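Local structure of pumilio homolog 23 (Arabidopsis thaliana, 5WZJ) at residues 20-24 with 46-51; 55-60 with 90-94; 68-73 with 102-107; 95-101 with 142-148. The protein binds single-stranded RNA sequence-specifically through pumilio repeats, recognising an 18S rRNA sequence, and probably regulates translation and mRNA stability. The contacts are given in a common frame with arbitrary orientation. Numbering follows the deposited sequence.

Contact 1. Residues 20-24 with 46-51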
# COMPACT_ATOMS: atom_id res chain seq x y z
N SER A 20 16.02 0.65 40.31
CA SER A 20 16.82 0.21 39.17
C SER A 20 17.24 -1.24 39.32
O SER A 20 17.07 -2.05 38.39
CB SER A 20 18.07 1.09 39.02
OG SER A 20 17.73 2.39 38.61
N LYS A 21 17.81 -1.59 40.47
CA LYS A 21 18.27 -2.95 40.67
C LYS A 21 17.11 -3.94 40.56
O LYS A 21 17.25 -4.99 39.93
CB LYS A 21 18.98 -3.09 42.03
CG LYS A 21 19.53 -4.49 42.29
CD LYS A 21 20.85 -4.44 43.06
CE LYS A 21 21.46 -5.83 43.22
NZ LYS A 21 21.64 -6.53 41.89
N TYR A 22 15.96 -3.59 41.13
CA TYR A 22 14.82 -4.50 41.08
C TYR A 22 14.44 -4.84 39.64
O TYR A 22 14.35 -6.01 39.27
CB TYR A 22 13.62 -3.91 41.82
CG TYR A 22 12.38 -4.78 41.68
CD1 TYR A 22 12.27 -5.98 42.39
CD2 TYR A 22 11.35 -4.43 40.82
CE1 TYR A 22 11.14 -6.80 42.24
CE2 TYR A 22 10.23 -5.23 40.67
CZ TYR A 22 10.12 -6.41 41.38
OH TYR A 22 9.00 -7.19 41.22
N PHE A 23 14.23 -3.81 38.80
CA PHE A 23 13.78 -4.09 37.44
C PHE A 23 14.88 -4.71 36.58
O PHE A 23 14.60 -5.54 35.71
CB PHE A 23 13.22 -2.82 36.80
CG PHE A 23 11.90 -2.43 37.37
CD1 PHE A 23 10.76 -3.13 37.03
CD2 PHE A 23 11.80 -1.40 38.31
CE1 PHE A 23 9.54 -2.80 37.58
CE2 PHE A 23 10.58 -1.07 38.85
CZ PHE A 23 9.45 -1.77 38.49
N SER A 24 16.14 -4.34 36.82
CA SER A 24 17.23 -4.96 36.08
C SER A 24 17.37 -6.43 36.43
O SER A 24 17.68 -7.27 35.56
CB SER A 24 18.54 -4.22 36.35
OG SER A 24 19.61 -4.89 35.71
N ASN A 46 3.58 -9.52 39.15
CA ASN A 46 4.09 -9.00 40.41
C ASN A 46 4.94 -7.75 40.19
O ASN A 46 4.86 -6.79 40.96
CB ASN A 46 4.92 -10.07 41.13
CG ASN A 46 4.08 -11.25 41.56
OD1 ASN A 46 2.85 -11.18 41.60
ND2 ASN A 46 4.74 -12.35 41.91
N ALA A 47 5.78 -7.76 39.15
CA ALA A 47 6.66 -6.63 38.93
C ALA A 47 5.86 -5.38 38.55
O ALA A 47 6.22 -4.27 38.95
CB ALA A 47 7.70 -6.97 37.86
N LEU A 48 4.76 -5.55 37.80
CA LEU A 48 3.92 -4.40 37.48
C LEU A 48 3.42 -3.72 38.75
O LEU A 48 3.30 -2.48 38.78
CB LEU A 48 2.76 -4.83 36.59
CG LEU A 48 3.12 -5.14 35.14
CD1 LEU A 48 1.90 -5.62 34.36
CD2 LEU A 48 3.75 -3.92 34.47
N GLU A 49 3.15 -4.49 39.81
CA GLU A 49 2.70 -3.88 41.06
C GLU A 49 3.74 -2.91 41.60
O GLU A 49 3.38 -1.91 42.24
CB GLU A 49 2.39 -4.95 42.09
CG GLU A 49 1.08 -5.70 41.83
CD GLU A 49 0.80 -6.78 42.87
OE1 GLU A 49 1.29 -6.66 44.02
OE2 GLU A 49 0.09 -7.75 42.53
N GLU A 50 5.02 -3.16 41.34
CA GLU A 50 6.06 -2.26 41.83
C GLU A 50 6.09 -0.93 41.08
O GLU A 50 6.88 -0.06 41.45
CB GLU A 50 7.42 -2.94 41.74
CG GLU A 50 7.52 -4.16 42.62
CD GLU A 50 7.20 -3.84 44.07
OE1 GLU A 50 7.74 -2.83 44.59
OE2 GLU A 50 6.42 -4.60 44.69
N THR A 51 5.28 -0.75 40.04
CA THR A 51 5.19 0.54 39.38
C THR A 51 4.09 1.43 39.96
O THR A 51 3.97 2.59 39.55
CB THR A 51 4.95 0.38 37.87
OG1 THR A 51 3.65 -0.18 37.64
CG2 THR A 51 6.01 -0.52 37.25

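Contact 2. Residues 55-60 with 90-94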
# COMPACT_ATOMS: atom_id res chain seq x y z
N GLU A 55 4.10 5.24 37.79
CA GLU A 55 4.02 4.77 36.42
C GLU A 55 4.75 5.71 35.45
O GLU A 55 5.46 5.25 34.56
CB GLU A 55 2.55 4.62 36.03
CG GLU A 55 1.82 3.50 36.77
CD GLU A 55 1.26 3.92 38.13
OE1 GLU A 55 1.55 5.04 38.61
OE2 GLU A 55 0.53 3.11 38.72
N TYR A 56 4.58 7.02 35.62
CA TYR A 56 5.20 7.95 34.68
C TYR A 56 6.72 7.88 34.76
O TYR A 56 7.41 7.82 33.73
CB TYR A 56 4.74 9.39 34.92
CG TYR A 56 5.52 10.38 34.07
CD1 TYR A 56 5.22 10.56 32.73
CD2 TYR A 56 6.59 11.10 34.61
CE1 TYR A 56 5.94 11.44 31.95
CE2 TYR A 56 7.33 11.98 33.82
CZ TYR A 56 6.99 12.15 32.49
OH TYR A 56 7.70 13.01 31.69
N GLU A 57 7.26 7.90 35.99
CA GLU A 57 8.70 7.90 36.18
C GLU A 57 9.32 6.63 35.62
O GLU A 57 10.37 6.67 34.97
CB GLU A 57 9.04 8.05 37.67
CG GLU A 57 8.67 9.38 38.31
CD GLU A 57 7.17 9.64 38.39
OE1 GLU A 57 6.38 8.66 38.42
OE2 GLU A 57 6.77 10.82 38.43
N ILE A 58 8.68 5.49 35.85
CA ILE A 58 9.28 4.25 35.39
C ILE A 58 9.12 4.09 33.87
O ILE A 58 10.07 3.68 33.18
CB ILE A 58 8.69 3.06 36.16
CG1 ILE A 58 9.16 3.15 37.62
CG2 ILE A 58 9.13 1.73 35.51
CD1 ILE A 58 8.32 2.38 38.59
N ALA A 59 7.95 4.43 33.34
CA ALA A 59 7.70 4.22 31.91
C ALA A 59 8.52 5.16 31.04
O ALA A 59 8.78 4.86 29.87
CB ALA A 59 6.22 4.41 31.60
N THR A 60 8.90 6.32 31.56
CA THR A 60 9.69 7.25 30.78
C THR A 60 11.18 7.14 31.08
O THR A 60 11.97 7.92 30.52
CB THR A 60 9.23 8.70 31.01
OG1 THR A 60 9.40 9.03 32.39
CG2 THR A 60 7.73 8.84 30.62
N VAL A 90 -1.88 9.50 33.90
CA VAL A 90 -0.62 9.96 33.33
C VAL A 90 -0.38 9.36 31.96
O VAL A 90 0.69 9.57 31.38
CB VAL A 90 0.57 9.69 34.27
CG1 VAL A 90 0.36 10.44 35.59
CG2 VAL A 90 0.73 8.20 34.52
N PHE A 91 -1.35 8.62 31.42
CA PHE A 91 -1.16 8.00 30.11
C PHE A 91 -0.79 8.99 29.01
O PHE A 91 0.13 8.69 28.24
CB PHE A 91 -2.42 7.19 29.74
CG PHE A 91 -2.27 6.38 28.49
CD1 PHE A 91 -2.54 6.93 27.25
CD2 PHE A 91 -1.88 5.05 28.55
CE1 PHE A 91 -2.41 6.18 26.09
CE2 PHE A 91 -1.74 4.29 27.41
CZ PHE A 91 -2.01 4.85 26.18
N PRO A 92 -1.43 10.17 28.88
CA PRO A 92 -1.01 11.11 27.82
C PRO A 92 0.44 11.55 27.95
O PRO A 92 1.14 11.64 26.93
CB PRO A 92 -1.98 12.29 27.99
CG PRO A 92 -3.19 11.69 28.62
CD PRO A 92 -2.64 10.66 29.58
N ALA A 93 0.92 11.82 29.17
CA ALA A 93 2.32 12.17 29.35
C ALA A 93 3.24 10.99 29.03
O ALA A 93 4.30 11.16 28.43
CB ALA A 93 2.56 12.66 30.78
N ILE A 94 2.85 9.77 29.43
CA ILE A 94 3.63 8.60 29.04
C ILE A 94 3.67 8.48 27.52
O ILE A 94 4.74 8.34 26.91
CB ILE A 94 3.06 7.32 29.69
CG1 ILE A 94 3.36 7.30 31.20
CG2 ILE A 94 3.67 6.07 29.00
CD1 ILE A 94 2.70 6.13 31.94

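Contact 3. Residues 68-73 with 102-107. With nucleotides of chain B.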
# COMPACT_ATOMS: atom_id res chain seq x y z
N LEU A 68 9.80 -2.47 31.37
CA LEU A 68 8.36 -2.36 31.54
C LEU A 68 7.62 -2.88 30.30
O LEU A 68 6.59 -3.54 30.43
CB LEU A 68 7.98 -0.91 31.86
CG LEU A 68 6.54 -0.57 32.23
CD1 LEU A 68 5.98 -1.53 33.30
CD2 LEU A 68 6.45 0.88 32.71
N GLN A 69 8.17 -2.64 29.11
CA GLN A 69 7.60 -3.22 27.89
C GLN A 69 7.54 -4.74 27.99
O GLN A 69 6.53 -5.36 27.64
CB GLN A 69 8.41 -2.83 26.66
CG GLN A 69 8.25 -1.40 26.20
CD GLN A 69 8.98 -1.16 24.91
OE1 GLN A 69 10.12 -0.69 24.91
NE2 GLN A 69 8.34 -1.48 23.79
N THR A 70 8.65 -5.35 28.42
CA THR A 70 8.69 -6.79 28.59
C THR A 70 7.64 -7.26 29.58
O THR A 70 6.93 -8.24 29.33
CB THR A 70 10.09 -7.21 29.06
OG1 THR A 70 11.07 -6.75 28.11
CG2 THR A 70 10.19 -8.74 29.19
N LEU A 71 7.50 -6.56 30.71
CA LEU A 71 6.50 -6.94 31.71
C LEU A 71 5.08 -6.86 31.14
O LEU A 71 4.25 -7.74 31.39
CB LEU A 71 6.63 -6.05 32.94
CG LEU A 71 8.02 -6.05 33.60
CD1 LEU A 71 8.02 -5.11 34.77
CD2 LEU A 71 8.40 -7.46 34.03
N LEU A 72 4.78 -5.80 30.39
CA LEU A 72 3.42 -5.62 29.91
C LEU A 72 3.05 -6.66 28.87
O LEU A 72 1.90 -7.11 28.82
CB LEU A 72 3.25 -4.21 29.34
CG LEU A 72 3.24 -3.10 30.39
CD1 LEU A 72 3.38 -1.72 29.74
CD2 LEU A 72 1.97 -3.17 31.21
N GLU A 73 4.01 -7.08 28.04
CA GLU A 73 3.73 -8.09 27.03
C GLU A 73 3.82 -9.51 27.58
O GLU A 73 3.43 -10.45 26.89
CB GLU A 73 4.69 -7.92 25.84
CG GLU A 73 4.41 -6.64 24.96
CD GLU A 73 5.63 -6.16 24.13
OE1 GLU A 73 5.53 -5.12 23.43
OE2 GLU A 73 6.70 -6.83 24.20
N HIS A 102 6.64 3.88 23.76
CA HIS A 102 6.75 2.46 23.44
C HIS A 102 6.17 1.59 24.56
O HIS A 102 5.65 0.50 24.29
CB HIS A 102 8.22 2.12 23.15
CG HIS A 102 8.80 2.94 22.04
ND1 HIS A 102 8.74 2.54 20.72
CD2 HIS A 102 9.40 4.16 22.04
CE1 HIS A 102 9.28 3.49 19.96
NE2 HIS A 102 9.69 4.47 20.74
N VAL A 103 6.24 2.07 25.80
CA VAL A 103 5.55 1.41 26.91
C VAL A 103 4.04 1.45 26.68
O VAL A 103 3.34 0.44 26.84
CB VAL A 103 5.92 2.07 28.25
CG1 VAL A 103 5.02 1.56 29.36
CG2 VAL A 103 7.42 1.85 28.58
N ALA A 104 3.51 2.62 26.32
CA ALA A 104 2.08 2.73 26.03
C ALA A 104 1.67 1.79 24.89
O ALA A 104 0.64 1.12 24.97
CB ALA A 104 1.73 4.18 25.70
N GLU A 105 2.48 1.72 23.84
CA GLU A 105 2.12 0.84 22.73
C GLU A 105 2.25 -0.63 23.10
O GLU A 105 1.49 -1.47 22.59
CB GLU A 105 2.98 1.15 21.50
CG GLU A 105 2.63 2.47 20.80
CD GLU A 105 3.32 2.58 19.44
OE1 GLU A 105 4.28 3.36 19.31
OE2 GLU A 105 2.90 1.88 18.49
N SER A 106 3.21 -0.97 23.98
CA SER A 106 3.29 -2.35 24.47
C SER A 106 2.04 -2.71 25.26
O SER A 106 1.56 -3.85 25.18
CB SER A 106 4.55 -2.55 25.32
OG SER A 106 5.71 -2.67 24.49
N ALA A 107 1.49 -1.76 26.02
CA ALA A 107 0.24 -2.03 26.73
C ALA A 107 -0.88 -2.31 25.75
O ALA A 107 -1.68 -3.23 25.96
CB ALA A 107 -0.13 -0.87 27.65
P G B 11 13.76 9.58 18.72
OP1 G B 11 13.18 10.95 18.82
OP2 G B 11 14.96 9.33 17.90
O5' G B 11 14.02 9.16 20.23
C5' G B 11 14.88 8.10 20.58
C4' G B 11 14.60 7.68 22.01
O4' G B 11 13.52 6.71 21.99
C3' G B 11 15.76 7.01 22.75
O3' G B 11 15.65 7.30 24.15
C2' G B 11 15.47 5.54 22.54
O2' G B 11 16.06 4.69 23.51
C1' G B 11 13.94 5.53 22.63
N9 G B 11 13.34 4.36 21.97
C8 G B 11 13.39 4.04 20.63
N7 G B 11 12.82 2.88 20.36
C5 G B 11 12.37 2.42 21.60
C6 G B 11 11.67 1.24 21.94
O6 G B 11 11.31 0.32 21.20
N1 G B 11 11.43 1.16 23.32
C2 G B 11 11.78 2.12 24.24
N2 G B 11 11.45 1.89 25.53
N3 G B 11 12.43 3.24 23.93
C4 G B 11 12.69 3.32 22.61
P G B 10 11.60 8.98 12.48
OP1 G B 10 12.82 9.77 12.23
OP2 G B 10 11.42 7.63 11.91
O5' G B 10 11.42 8.80 14.05
C5' G B 10 11.36 9.91 14.94
C4' G B 10 11.23 9.44 16.37
O4' G B 10 9.95 8.75 16.51
C3' G B 10 12.30 8.45 16.83
O3' G B 10 12.58 8.61 18.23
C2' G B 10 11.62 7.11 16.63
O2' G B 10 12.12 6.06 17.44
C1' G B 10 10.18 7.44 17.00
N9 G B 10 9.24 6.50 16.41
C8 G B 10 9.30 6.00 15.11
N7 G B 10 8.38 5.10 14.89
C5 G B 10 7.70 4.98 16.09
C6 G B 10 6.59 4.17 16.44
O6 G B 10 6.00 3.36 15.73
N1 G B 10 6.20 4.36 17.76
C2 G B 10 6.78 5.24 18.64
N2 G B 10 6.25 5.29 19.88
N3 G B 10 7.81 6.00 18.32
C4 G B 10 8.22 5.83 17.05

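Contact 4. Residues 95-101 with 142-148. With nucleotides of chain B.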
# COMPACT_ATOMS: atom_id res chain seq x y z
N ALA A 95 2.50 8.59 26.89
CA ALA A 95 2.38 8.38 25.45
C ALA A 95 3.14 9.43 24.64
O ALA A 95 3.52 9.14 23.50
CB ALA A 95 0.90 8.37 25.06
N MET A 96 3.37 10.62 25.18
CA MET A 96 4.07 11.66 24.44
C MET A 96 5.56 11.69 24.74
O MET A 96 6.26 12.59 24.27
CB MET A 96 3.44 13.03 24.74
CG MET A 96 2.02 13.14 24.14
SD MET A 96 1.05 14.50 24.85
CE MET A 96 1.94 15.90 24.26
N ASP A 97 6.06 10.70 25.47
CA ASP A 97 7.47 10.61 25.81
C ASP A 97 8.21 9.72 24.82
O ASP A 97 7.66 8.73 24.31
CB ASP A 97 7.62 10.06 27.23
CG ASP A 97 9.06 9.96 27.67
OD1 ASP A 97 9.59 10.99 28.13
OD2 ASP A 97 9.66 8.86 27.57
N ARG A 98 9.47 10.07 24.53
CA ARG A 98 10.24 9.32 23.54
C ARG A 98 10.42 7.85 23.93
O ARG A 98 10.46 6.98 23.05
CB ARG A 98 11.60 9.97 23.30
CG ARG A 98 12.46 10.03 24.55
CD ARG A 98 13.59 11.06 24.46
NE ARG A 98 14.29 11.11 25.74
CZ ARG A 98 15.42 10.45 26.00
NH1 ARG A 98 15.98 10.54 27.20
NH2 ARG A 98 15.99 9.70 25.06
N SER A 99 10.56 7.55 25.23
CA SER A 99 10.57 6.16 25.69
C SER A 99 9.19 5.69 26.12
O SER A 99 8.78 4.57 25.80
CB SER A 99 11.54 5.97 26.86
OG SER A 99 12.87 6.20 26.46
N GLY A 100 8.46 6.52 26.86
CA GLY A 100 7.18 6.09 27.40
C GLY A 100 6.19 5.69 26.33
O GLY A 100 5.33 4.84 26.56
N SER A 101 6.30 6.29 25.13
CA SER A 101 5.35 5.95 24.07
C SER A 101 5.44 4.48 23.68
O SER A 101 4.44 3.87 23.28
CB SER A 101 5.57 6.86 22.85
OG SER A 101 6.90 6.78 22.37
N MET A 142 -1.34 15.77 22.01
CA MET A 142 -1.00 14.37 21.77
C MET A 142 -1.11 14.01 20.29
O MET A 142 -0.27 13.27 19.75
CB MET A 142 -1.90 13.47 22.61
CG MET A 142 -1.49 12.00 22.61
SD MET A 142 -2.67 11.00 23.54
CE MET A 142 -2.05 9.35 23.27
N MET A 143 -2.15 14.51 19.61
CA MET A 143 -2.32 14.24 18.19
C MET A 143 -1.15 14.76 17.39
O MET A 143 -0.71 14.12 16.43
CB MET A 143 -3.61 14.88 17.68
CG MET A 143 -4.88 14.28 18.28
SD MET A 143 -6.39 15.19 17.82
CE MET A 143 -6.51 14.83 16.08
N CYS A 144 -0.64 15.94 17.75
CA CYS A 144 0.45 16.58 17.02
C CYS A 144 1.82 16.13 17.48
O CYS A 144 2.82 16.56 16.89
CB CYS A 144 0.32 18.10 17.15
SG CYS A 144 -1.19 18.71 16.38
N ASN A 145 1.90 15.28 18.49
CA ASN A 145 3.18 14.89 19.08
C ASN A 145 3.74 13.70 18.30
O ASN A 145 3.01 12.76 18.00
CB ASN A 145 2.98 14.52 20.55
CG ASN A 145 4.26 14.07 21.22
OD1 ASN A 145 4.56 12.87 21.27
ND2 ASN A 145 5.01 15.03 21.72
N CYS A 146 5.04 13.75 17.97
CA CYS A 146 5.60 12.68 17.14
C CYS A 146 5.39 11.31 17.79
O CYS A 146 5.02 10.36 17.10
CB CYS A 146 7.09 12.94 16.84
SG CYS A 146 8.20 13.23 18.22
N TYR A 147 5.59 11.20 19.10
CA TYR A 147 5.39 9.90 19.75
C TYR A 147 3.92 9.63 20.02
O TYR A 147 3.43 8.52 19.77
CB TYR A 147 6.22 9.83 21.04
CG TYR A 147 7.63 10.38 20.87
CD1 TYR A 147 8.58 9.69 20.14
CD2 TYR A 147 7.98 11.62 21.40
CE1 TYR A 147 9.86 10.20 19.95
CE2 TYR A 147 9.26 12.14 21.23
CZ TYR A 147 10.19 11.42 20.50
OH TYR A 147 11.47 11.91 20.31
N GLY A 148 3.19 10.63 20.52
CA GLY A 148 1.79 10.44 20.85
C GLY A 148 0.94 10.05 19.66
O GLY A 148 -0.03 9.31 19.80
P G B 11 13.76 9.58 18.72
OP1 G B 11 13.18 10.95 18.82
OP2 G B 11 14.96 9.33 17.90
O5' G B 11 14.02 9.16 20.23
C5' G B 11 14.88 8.10 20.58
C4' G B 11 14.60 7.68 22.01
O4' G B 11 13.52 6.71 21.99
C3' G B 11 15.76 7.01 22.75
O3' G B 11 15.65 7.30 24.15
C2' G B 11 15.47 5.54 22.54
O2' G B 11 16.06 4.69 23.51
C1' G B 11 13.94 5.53 22.63
N9 G B 11 13.34 4.36 21.97
C8 G B 11 13.39 4.04 20.63
N7 G B 11 12.82 2.88 20.36
C5 G B 11 12.37 2.42 21.60
C6 G B 11 11.67 1.24 21.94
O6 G B 11 11.31 0.32 21.20
N1 G B 11 11.43 1.16 23.32
C2 G B 11 11.78 2.12 24.24
N2 G B 11 11.45 1.89 25.53
N3 G B 11 12.43 3.24 23.93
C4 G B 11 12.69 3.32 22.61
P G B 10 11.60 8.98 12.48
OP1 G B 10 12.82 9.77 12.23
OP2 G B 10 11.42 7.63 11.91
O5' G B 10 11.42 8.80 14.05
C5' G B 10 11.36 9.91 14.94
C4' G B 10 11.23 9.44 16.37
O4' G B 10 9.95 8.75 16.51
C3' G B 10 12.30 8.45 16.83
O3' G B 10 12.58 8.61 18.23
C2' G B 10 11.62 7.11 16.63
O2' G B 10 12.12 6.06 17.44
C1' G B 10 10.18 7.44 17.00
N9 G B 10 9.24 6.50 16.41
C8 G B 10 9.30 6.00 15.11
N7 G B 10 8.38 5.10 14.89
C5 G B 10 7.70 4.98 16.09
C6 G B 10 6.59 4.17 16.44
O6 G B 10 6.00 3.36 15.73
N1 G B 10 6.20 4.36 17.76
C2 G B 10 6.78 5.24 18.64
N2 G B 10 6.25 5.29 19.88
N3 G B 10 7.81 6.00 18.32
C4 G B 10 8.22 5.83 17.05

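Contact 1. Residues 20-24 with 46-51
At the N-terminal end of the right-handed superhelix formed by the pumilio fold, helix 17-31 and helix 37-49 lie against the first repeat, and the contact between 20-24 and 46-51 joins them through two consecutive aromatic residues. Tyr22 points its CA-CB bond toward the partner segment, and its ring reaches Ala47 and Glu50. Its OH comes to 3.3 Å from CA of Ala47, while CE2 lies 3.5 Å from CG of Glu50, so the ring meets the aliphatic part of an otherwise charged side chain. Phe23, one residue on, starts out sideways and is buried. Its CE1 approaches the carbonyl O of Ala47 at 3.9 Å, and its CZ reaches CB of Glu50 at 4.0 Å. Glu50 is thus touched by both rings, although it remains exposed. No hydrogen bond crosses between the segments, and the interface rests on van der Waals packing. Ile58 and Ile64 of the first repeat also touch Phe23, and Leu71 touches Ala47, which ties the pair into the repeat core. Thr51 completes the contact: its OG1 donates a 2.6 Å hydrogen bond to O of Leu48, while its CG2 lies 3.9 Å from CZ of Phe23.

Contact 2. Residues 55-60 with 90-94
Two short helical segments from successive pumilio repeats meet here: 55-59 in repeat 1 and the start of helix 91-95 in repeat 2. Their backbones come closest at Tyr56 and Ile94, whose CA atoms are 5.9 Å apart. Val90 occupies the N-cap position of the second helix, and its carbonyl O accepts the first turn's hydrogen bond from N of Ile94 at 2.9 Å. Ile94 is the most deeply engaged residue. It sends CD1 to 3.9 Å from CB of Ala59 and, at the same distance, to the carbonyl O of Glu55, while its CG1 sits 4.1 Å from CD1 of Tyr56. The Tyr56 ring covers the more open flank, where CE1 meets CB of Ala93 at 3.8 Å. At the beginning of both segments, CG2 of Val90 packs 4.2 Å from CB of Tyr56. Leu68 of helix 64-74 touches Ala59 from the concave side of the repeat, and Phe83 of helix 77-87 touches Glu55. OG1 of Thr60 donates to O of Tyr56 in its own segment at 2.7 Å, and OE2 of Glu55 has a weak hydrogen bond to N of Gly53. Since no hydrogen bond crosses between the segments, repeats 1 and 2 are joined here by van der Waals packing of mainly apolar groups.

Contact 3. Residues 68-73 with 102-107
At the apolar centre, CG1 of Val103 receives CD2 of Leu68 and CD1 of Leu72, each at 3.7 Å, and the same Leu72 CD1 lies 4.2 Å from CB of Ala107. The helix segments carrying them are nearly parallel, 8° apart with axes 8.7 Å from each other, as expected of equivalent RNA-binding helices in successive pumilio repeats. Further out, Ser106 OG links two residues of the first repeat: it accepts from NE2 of Gln69 (3.0 Å) and donates to OE1 of Glu73 (2.7 Å). With NE2 so engaged, OE1 of Gln69 accepts from N1 (2.8 Å) and N2 (3.0 Å) of G11 of chain B. OE1 of Glu105 accepts from N1 (2.7 Å) and N2 (2.8 Å) of G10 of chain B, and the His102 ring lies between the two bases. Behind this RNA-facing edge, Leu68 and Leu72 rest on Leu48 of helix 37-49, whereas Ala104 packs on Val151 of helix 146-160, whose Arg154 forms a salt bridge with Glu105.

Contact 4. Residues 95-101 with 142-148
This is a junction between pumilio repeats 2 and 3, made where the short first helix of each repeat turns into its RNA-binding helix. The two turns are built alike: OD2 of Asp97 accepts from N of Gly100 at 2.7 Å, and OD1 of Asn145 accepts from N of Gly148 at the same distance, each capping the helix that follows. Lacking a side chain, Gly148 lets the backbones approach to 4.4 Å between its CA and that of Met96. Met96 buries the most surface, with SD 3.8 Å from CB of Met142, while CE of Met142 meets CB of the buried Ala95 at 3.6 Å. Toward the RNA, Tyr147 packs against the turn 96-98 of repeat 2, and CA of Arg98 stands 3.5 Å from its ring centroid in a CH-pi contact almost along the ring normal. Ser101 OG takes a hydrogen bond from N2 of G10 of chain B; together with Glu105 it matches the serine-glutamate pair by which PUF repeats select guanine. The tyrosine also grips the RNA backbone, its OH donating a very short 2.5 Å hydrogen bond to OP1 of G11 of chain B.

Taken together, the four contacts follow the superhelix from its N-terminal end inward, all on one side of the chain's centre. Contact 1 closes along the chain before the others open; contacts 2 and 3 alternate their segments, as do contacts 3 and 4. Contacts 2 and 3 join repeats 1 and 2 through two successive helix layers, with centres 12 Å apart, and touch where Ala59 packs on Val103. Contact 4 passes the pattern on to repeat 3, sharing helix 100-112 with contact 3. The centres of contacts 1 and 4 lie 23 Å apart and the two do not touch. Repeating such junctions builds the curved scaffold that presents successive helices to successive bases.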